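Local coordinates for mannan endo-1,6-alpha-mannosidase (Chaetomium thermophilum, PDB 6RY0), which probably acts on alpha-1,6-mannosidic linkages and is thought, as a transglycosidase, to help transfer GPI-anchored glycoproteins into the fungal cell wall, at residues M48-G53 / S387-A392; I62-P67 / G72-W77. All blocks are in the same frame, centred on the assembly; numbering follows the deposited sequence.

Overall arrangement
The two contacts sit on the same side of the chain's centre, their own centres about 10 Å apart, and they join through Y74. This tyrosine of contact 2 places its OH 2.7 Å from S387 OG and 2.9 Å from A389 N, probable hydrogen bonds to the loop and helix start on which F50 packs in contact 1. A second junction is plain packing, Y51 CE1 lying 3.3 Å from I62 O. Both contacts border the calcium site: D73 of contact 2 binds the ion together with H385, and the side chain of S387 is about 8 Å from it. In sequence, 62-67 and 72-77 both fall between 48-53 and 387-392.

Contact 1 of 2, residues M48-G53 / S387-A392; sequences MLFYKG and SGAGEA
F50 lays one face of its ring on A389, at the start of helix 389-401. The evidence is the CH-pi geometry: A389 CB stands 3.9 Å from the centroid of the F50 ring and 21° off its normal, and the backbone N and CA of A389 lie over that face too. F50 reaches there because CG is anti to its own carbonyl carbon (chi1 -69°), which carries the ring across to the helix start. At the edge, CE1 of F50 approaches S387 O at 3.3 Å, with the oxygen near the ring plane, so a ring C-H faces a carbonyl that also accepts from R368. S387 OG, set between its backbone N and carbonyl carbon (chi1 61°), stands 3.5 Å from F50 CE1 and near CD1 while it hydrogen-bonds Y74 OH, so toward the ring it only packs. Two approaches are oblique: F50 CZ comes to 3.5 Å from G388 C, and F50 CE2 touches A392 CB at 3.7 Å. G388 is the N-cap residue; at its backbone angles a CB would be pushed against the preceding carbonyl oxygen. G388 O receives A392 N at 3.1 Å, closing the first turn of helix 389-401. For its part, F50 belongs to a type I beta turn, closed by Y51 N to M48 O at 3.0 Å. Replacing F50 with an alanine would probably leave the methyl groups of A389 and A392 without their aromatic neighbour and open a gap between turn and helix. Across the contact no hydrogen bond forms. It is a phenylalanine packed face-on against the N-terminal turn of helix 389-401, joining the first and last helical regions of a fold consistent with the (alpha/alpha)6 barrel of glycosyl hydrolase family 76, close to its calcium site.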
loop_
_atom_site.group_PDB
_atom_site.type_symbol
_atom_site.label_atom_id
_atom_site.label_comp_id
_atom_site.label_asym_id
_atom_site.label_seq_id
_atom_site.Cartn_x
_atom_site.Cartn_y
_atom_site.Cartn_z
ATOM N N MET A 48 -0.441 3.468 -17.404
ATOM C CA MET A 48 -1.089 2.318 -18.015
ATOM C C MET A 48 -0.270 1.794 -19.189
ATOM O O MET A 48 -0.365 0.611 -19.492
ATOM C CB MET A 48 -2.522 2.653 -18.429
ATOM C CG MET A 48 -3.416 1.500 -18.873
ATOM S SD MET A 48 -3.622 0.296 -17.528
ATOM C CE MET A 48 -4.676 0.773 -16.217
ATOM N N LEU A 49 0.556 2.626 -19.833
ATOM C CA LEU A 49 1.402 2.152 -20.920
ATOM C C LEU A 49 2.348 1.030 -20.455
ATOM O O LEU A 49 2.785 0.209 -21.265
ATOM C CB LEU A 49 2.234 3.274 -21.527
ATOM C CG LEU A 49 1.444 4.351 -22.264
ATOM C CD1 LEU A 49 2.415 5.473 -22.677
ATOM C CD2 LEU A 49 0.731 3.796 -23.480
ATOM N N PHE A 50 2.719 1.005 -19.168
ATOM C CA PHE A 50 3.590 -0.057 -18.683
ATOM C C PHE A 50 2.887 -1.409 -18.609
ATOM O O PHE A 50 3.545 -2.447 -18.569
ATOM C CB PHE A 50 4.115 0.296 -17.289
ATOM C CG PHE A 50 5.074 1.451 -17.277
ATOM C CD1 PHE A 50 6.421 1.266 -17.526
ATOM C CD2 PHE A 50 4.643 2.712 -16.965
ATOM C CE1 PHE A 50 7.302 2.331 -17.507
ATOM C CE2 PHE A 50 5.523 3.784 -16.965
ATOM C CZ PHE A 50 6.852 3.593 -17.241
ATOM N N TYR A 51 1.578 -1.380 -18.473
ATOM C CA TYR A 51 0.760 -2.541 -18.163
ATOM C C TYR A 51 0.259 -3.190 -19.447
ATOM O O TYR A 51 -0.349 -2.531 -20.270
ATOM C CB TYR A 51 -0.416 -2.107 -17.309
ATOM C CG TYR A 51 -1.370 -3.218 -16.982
ATOM C CD1 TYR A 51 -1.041 -4.200 -16.062
ATOM C CD2 TYR A 51 -2.633 -3.273 -17.563
ATOM C CE1 TYR A 51 -1.935 -5.226 -15.754
ATOM C CE2 TYR A 51 -3.525 -4.285 -17.264
ATOM C CZ TYR A 51 -3.172 -5.262 -16.357
ATOM O OH TYR A 51 -4.020 -6.269 -16.010
ATOM N N LYS A 52 0.518 -4.490 -19.590
ATOM C CA LYS A 52 0.137 -5.251 -20.766
ATOM C C LYS A 52 -0.913 -6.304 -20.452
ATOM O O LYS A 52 -1.316 -7.036 -21.353
ATOM C CB LYS A 52 1.393 -5.951 -21.350
ATOM C CG LYS A 52 2.620 -5.063 -21.490
ATOM C CD LYS A 52 2.321 -3.882 -22.335
ATOM C CE LYS A 52 3.580 -3.078 -22.619
ATOM N NZ LYS A 52 3.241 -1.839 -23.350
ATOM N N GLY A 53 -1.363 -6.406 -19.208
ATOM C CA GLY A 53 -2.137 -7.558 -18.791
ATOM C C GLY A 53 -3.490 -7.720 -19.378
ATOM O O GLY A 53 -4.080 -8.800 -19.283
ATOM N N SER A 387 12.152 0.177 -16.076
ATOM C CA SER A 387 11.508 0.982 -17.085
ATOM C C SER A 387 10.818 2.222 -16.548
ATOM O O SER A 387 10.480 3.090 -17.336
ATOM C CB SER A 387 10.526 0.153 -17.886
ATOM O OG SER A 387 9.527 -0.343 -17.005
ATOM N N GLY A 388 10.601 2.296 -15.223
ATOM C CA GLY A 388 10.037 3.478 -14.604
ATOM C C GLY A 388 8.586 3.401 -14.166
ATOM O O GLY A 388 7.980 4.443 -13.901
ATOM N N ALA A 389 8.025 2.197 -14.055
ATOM C CA ALA A 389 6.618 2.093 -13.674
ATOM C C ALA A 389 6.358 2.547 -12.253
ATOM O O ALA A 389 5.302 3.128 -11.988
ATOM C CB ALA A 389 6.139 0.647 -13.840
ATOM N N GLY A 390 7.275 2.304 -11.330
ATOM C CA GLY A 390 7.025 2.716 -9.960
ATOM C C GLY A 390 7.034 4.215 -9.795
ATOM O O GLY A 390 6.217 4.770 -9.045
ATOM N N GLU A 391 7.938 4.885 -10.511
ATOM C CA GLU A 391 7.988 6.335 -10.509
ATOM C C GLU A 391 6.689 6.914 -11.057
ATOM O O GLU A 391 6.126 7.867 -10.513
ATOM C CB GLU A 391 9.184 6.822 -11.350
ATOM C CG GLU A 391 10.564 6.431 -10.811
ATOM C CD GLU A 391 11.104 5.104 -11.281
ATOM O OE1 GLU A 391 10.325 4.154 -11.539
ATOM O OE2 GLU A 391 12.353 5.015 -11.340
ATOM N N ALA A 392 6.215 6.341 -12.160
ATOM C CA ALA A 392 4.962 6.768 -12.765
ATOM C C ALA A 392 3.797 6.555 -11.813
ATOM O O ALA A 392 2.902 7.398 -11.687
ATOM C CB ALA A 392 4.754 6.034 -14.072
#

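Contact 2 of 2, residues I62-P67 / G72-W77. With CA (calcium ion), chain C.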
loop_
_atom_site.group_PDB
_atom_site.type_symbol
_atom_site.label_atom_id
_atom_site.label_comp_id
_atom_site.label_asym_id
_atom_site.label_seq_id
_atom_site.Cartn_x
_atom_site.Cartn_y
_atom_site.Cartn_z
ATOM N N ILE A 62 -0.757 -8.108 -13.355
ATOM C CA ILE A 62 0.653 -7.924 -13.093
ATOM C C ILE A 62 1.275 -6.960 -14.077
ATOM O O ILE A 62 0.846 -6.841 -15.229
ATOM C CB ILE A 62 1.465 -9.254 -13.093
ATOM C CG1 ILE A 62 1.344 -9.978 -14.438
ATOM C CG2 ILE A 62 1.034 -10.127 -11.935
ATOM C CD1 ILE A 62 2.334 -11.134 -14.596
ATOM N N LEU A 63 2.290 -6.268 -13.592
ATOM C CA LEU A 63 3.208 -5.522 -14.433
ATOM C C LEU A 63 4.230 -6.508 -15.017
ATOM O O LEU A 63 4.339 -7.646 -14.580
ATOM C CB LEU A 63 3.882 -4.419 -13.609
ATOM C CG LEU A 63 2.984 -3.206 -13.348
ATOM C CD1 LEU A 63 3.515 -2.438 -12.156
ATOM C CD2 LEU A 63 2.913 -2.311 -14.568
ATOM N N PRO A 64 5.009 -6.081 -16.011
ATOM C CA PRO A 64 5.973 -6.999 -16.609
ATOM C C PRO A 64 6.957 -7.562 -15.572
ATOM O O PRO A 64 7.556 -6.807 -14.793
ATOM C CB PRO A 64 6.661 -6.135 -17.675
ATOM C CG PRO A 64 5.625 -5.146 -18.083
ATOM C CD PRO A 64 4.927 -4.819 -16.760
ATOM N N GLY A 65 7.155 -8.875 -15.616
ATOM C CA GLY A 65 7.991 -9.524 -14.645
ATOM C C GLY A 65 7.543 -10.938 -14.436
ATOM O O GLY A 65 6.636 -11.405 -15.118
ATOM N N PRO A 66 8.139 -11.621 -13.466
ATOM C CA PRO A 66 9.139 -11.103 -12.525
ATOM C C PRO A 66 10.546 -11.084 -13.118
ATOM O O PRO A 66 10.833 -11.790 -14.096
ATOM C CB PRO A 66 9.055 -12.080 -11.373
ATOM C CG PRO A 66 8.692 -13.376 -12.067
ATOM C CD PRO A 66 7.792 -13.019 -13.190
ATOM N N PRO A 67 11.437 -10.300 -12.498
ATOM C CA PRO A 67 12.795 -10.211 -13.052
ATOM C C PRO A 67 13.576 -11.510 -12.941
ATOM O O PRO A 67 14.495 -11.736 -13.726
ATOM C CB PRO A 67 13.438 -9.108 -12.230
ATOM C CG PRO A 67 12.566 -8.908 -11.051
ATOM C CD PRO A 67 11.202 -9.309 -11.430
ATOM N N GLY A 72 10.618 -8.898 -17.097
ATOM C CA GLY A 72 10.401 -7.508 -16.775
ATOM C C GLY A 72 10.871 -7.227 -15.367
ATOM O O GLY A 72 11.383 -8.100 -14.679
ATOM N N ASP A 73 10.703 -5.996 -14.935
ATOM C CA ASP A 73 11.365 -5.491 -13.729
ATOM C C ASP A 73 10.611 -5.731 -12.435
ATOM O O ASP A 73 11.169 -5.502 -11.360
ATOM C CB ASP A 73 11.509 -3.985 -13.857
ATOM C CG ASP A 73 12.354 -3.561 -15.044
ATOM O OD1 ASP A 73 13.487 -4.037 -15.107
ATOM O OD2 ASP A 73 11.890 -2.756 -15.872
ATOM N N TYR A 74 9.348 -6.144 -12.500
ATOM C CA TYR A 74 8.429 -5.979 -11.373
ATOM C C TYR A 74 7.916 -7.267 -10.834
ATOM O O TYR A 74 7.660 -8.218 -11.579
ATOM C CB TYR A 74 7.250 -5.078 -11.828
ATOM C CG TYR A 74 7.732 -3.811 -12.487
ATOM C CD1 TYR A 74 8.359 -2.804 -11.768
ATOM C CD2 TYR A 74 7.625 -3.641 -13.864
ATOM C CE1 TYR A 74 8.873 -1.680 -12.407
ATOM C CE2 TYR A 74 8.130 -2.537 -14.512
ATOM C CZ TYR A 74 8.773 -1.560 -13.777
ATOM O OH TYR A 74 9.305 -0.425 -14.352
ATOM N N TYR A 75 7.736 -7.313 -9.527
ATOM C CA TYR A 75 7.175 -8.473 -8.838
ATOM C C TYR A 75 5.649 -8.385 -8.718
ATOM O O TYR A 75 5.068 -7.291 -8.805
ATOM C CB TYR A 75 7.842 -8.620 -7.462
ATOM C CG TYR A 75 9.275 -9.045 -7.563
ATOM C CD1 TYR A 75 9.607 -10.381 -7.696
ATOM C CD2 TYR A 75 10.309 -8.115 -7.550
ATOM C CE1 TYR A 75 10.948 -10.782 -7.779
ATOM C CE2 TYR A 75 11.632 -8.518 -7.625
ATOM C CZ TYR A 75 11.934 -9.846 -7.729
ATOM O OH TYR A 75 13.254 -10.257 -7.816
ATOM N N TRP A 76 5.029 -9.529 -8.473
ATOM C CA TRP A 76 3.573 -9.690 -8.384
ATOM C C TRP A 76 2.902 -8.670 -7.486
ATOM O O TRP A 76 1.860 -8.107 -7.850
ATOM C CB TRP A 76 3.326 -11.106 -7.864
ATOM C CG TRP A 76 1.912 -11.515 -7.624
ATOM C CD1 TRP A 76 0.961 -11.827 -8.567
ATOM C CD2 TRP A 76 1.300 -11.751 -6.356
ATOM N NE1 TRP A 76 -0.210 -12.214 -7.951
ATOM C CE2 TRP A 76 -0.010 -12.207 -6.598
ATOM C CE3 TRP A 76 1.745 -11.675 -5.040
ATOM C CZ2 TRP A 76 -0.872 -12.542 -5.587
ATOM C CZ3 TRP A 76 0.860 -11.998 -4.022
ATOM C CH2 TRP A 76 -0.431 -12.453 -4.314
ATOM N N TRP A 77 3.452 -8.405 -6.302
ATOM C CA TRP A 77 2.770 -7.504 -5.393
ATOM C C TRP A 77 2.629 -6.115 -5.979
ATOM O O TRP A 77 1.687 -5.395 -5.613
ATOM C CB TRP A 77 3.534 -7.419 -4.057
ATOM C CG TRP A 77 4.702 -6.546 -4.113
ATOM C CD1 TRP A 77 5.943 -6.820 -4.620
ATOM C CD2 TRP A 77 4.707 -5.155 -3.746
ATOM N NE1 TRP A 77 6.719 -5.678 -4.585
ATOM C CE2 TRP A 77 5.994 -4.651 -4.026
ATOM C CE3 TRP A 77 3.748 -4.294 -3.190
ATOM C CZ2 TRP A 77 6.355 -3.332 -3.739
ATOM C CZ3 TRP A 77 4.120 -3.001 -2.897
ATOM C CH2 TRP A 77 5.401 -2.542 -3.173
HETATM CA CA CA C . 15.694 -4.351 -14.757
HETATM O O HOH W 1 3.455 -7.239 -11.154
HETATM O O HOH W 2 5.174 -9.148 -12.380
HETATM O O HOH W 3 15.023 -6.433 -13.820
HETATM O O HOH W 4 14.926 -5.766 -16.638
HETATM O O HOH W 5 15.875 -3.223 -16.704
HETATM O O HOH W 6 15.763 -4.647 -12.701
#
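Y74 N donates to P64 O at 3.0 Å, with an angle of 150° at the hydrogen and the donor in the carbonyl plane; it is the one direct hydrogen bond between 62-67 and 72-77. P64 O also packs against Y74 CB, 3.4 Å away, with L63 CB next to it. With CG anti to the carbonyl carbon (chi1 -50°), the ring continues beside P64: its CD2 is 3.3 Å from P64 O and 3.8 Å from L63 CB, with P64 CD a little beyond. Over the ring centre sits CB of the preceding residue, D73, 3.6 Å above the plane. At the tip, Y74 OH hydrogen-bonds S387 OG and A389 N, outside both segments. The carbonyl of Y74 is busy as well, taking a CA-H...O contact from G65 CA at 3.3 Å and 167°, another from P66 CA, and a hydrogen bond from a water that also donates to L63 O. P66 follows a cis peptide bond. Beyond it, P67 CD lies over the face of Y75, 3.8 Å from the ring centroid, a CH-pi contact. D73 turns away from 62-67, and its OD1 binds calcium at 2.3 Å; H385 O and four waters complete six ligands. Its OD2 accepts from S387 N. The proline-rich loop 62-67 packs along the approach to helix 76-93, the segment that also carries D73, a ligand of the calcium site of this family 76 protein.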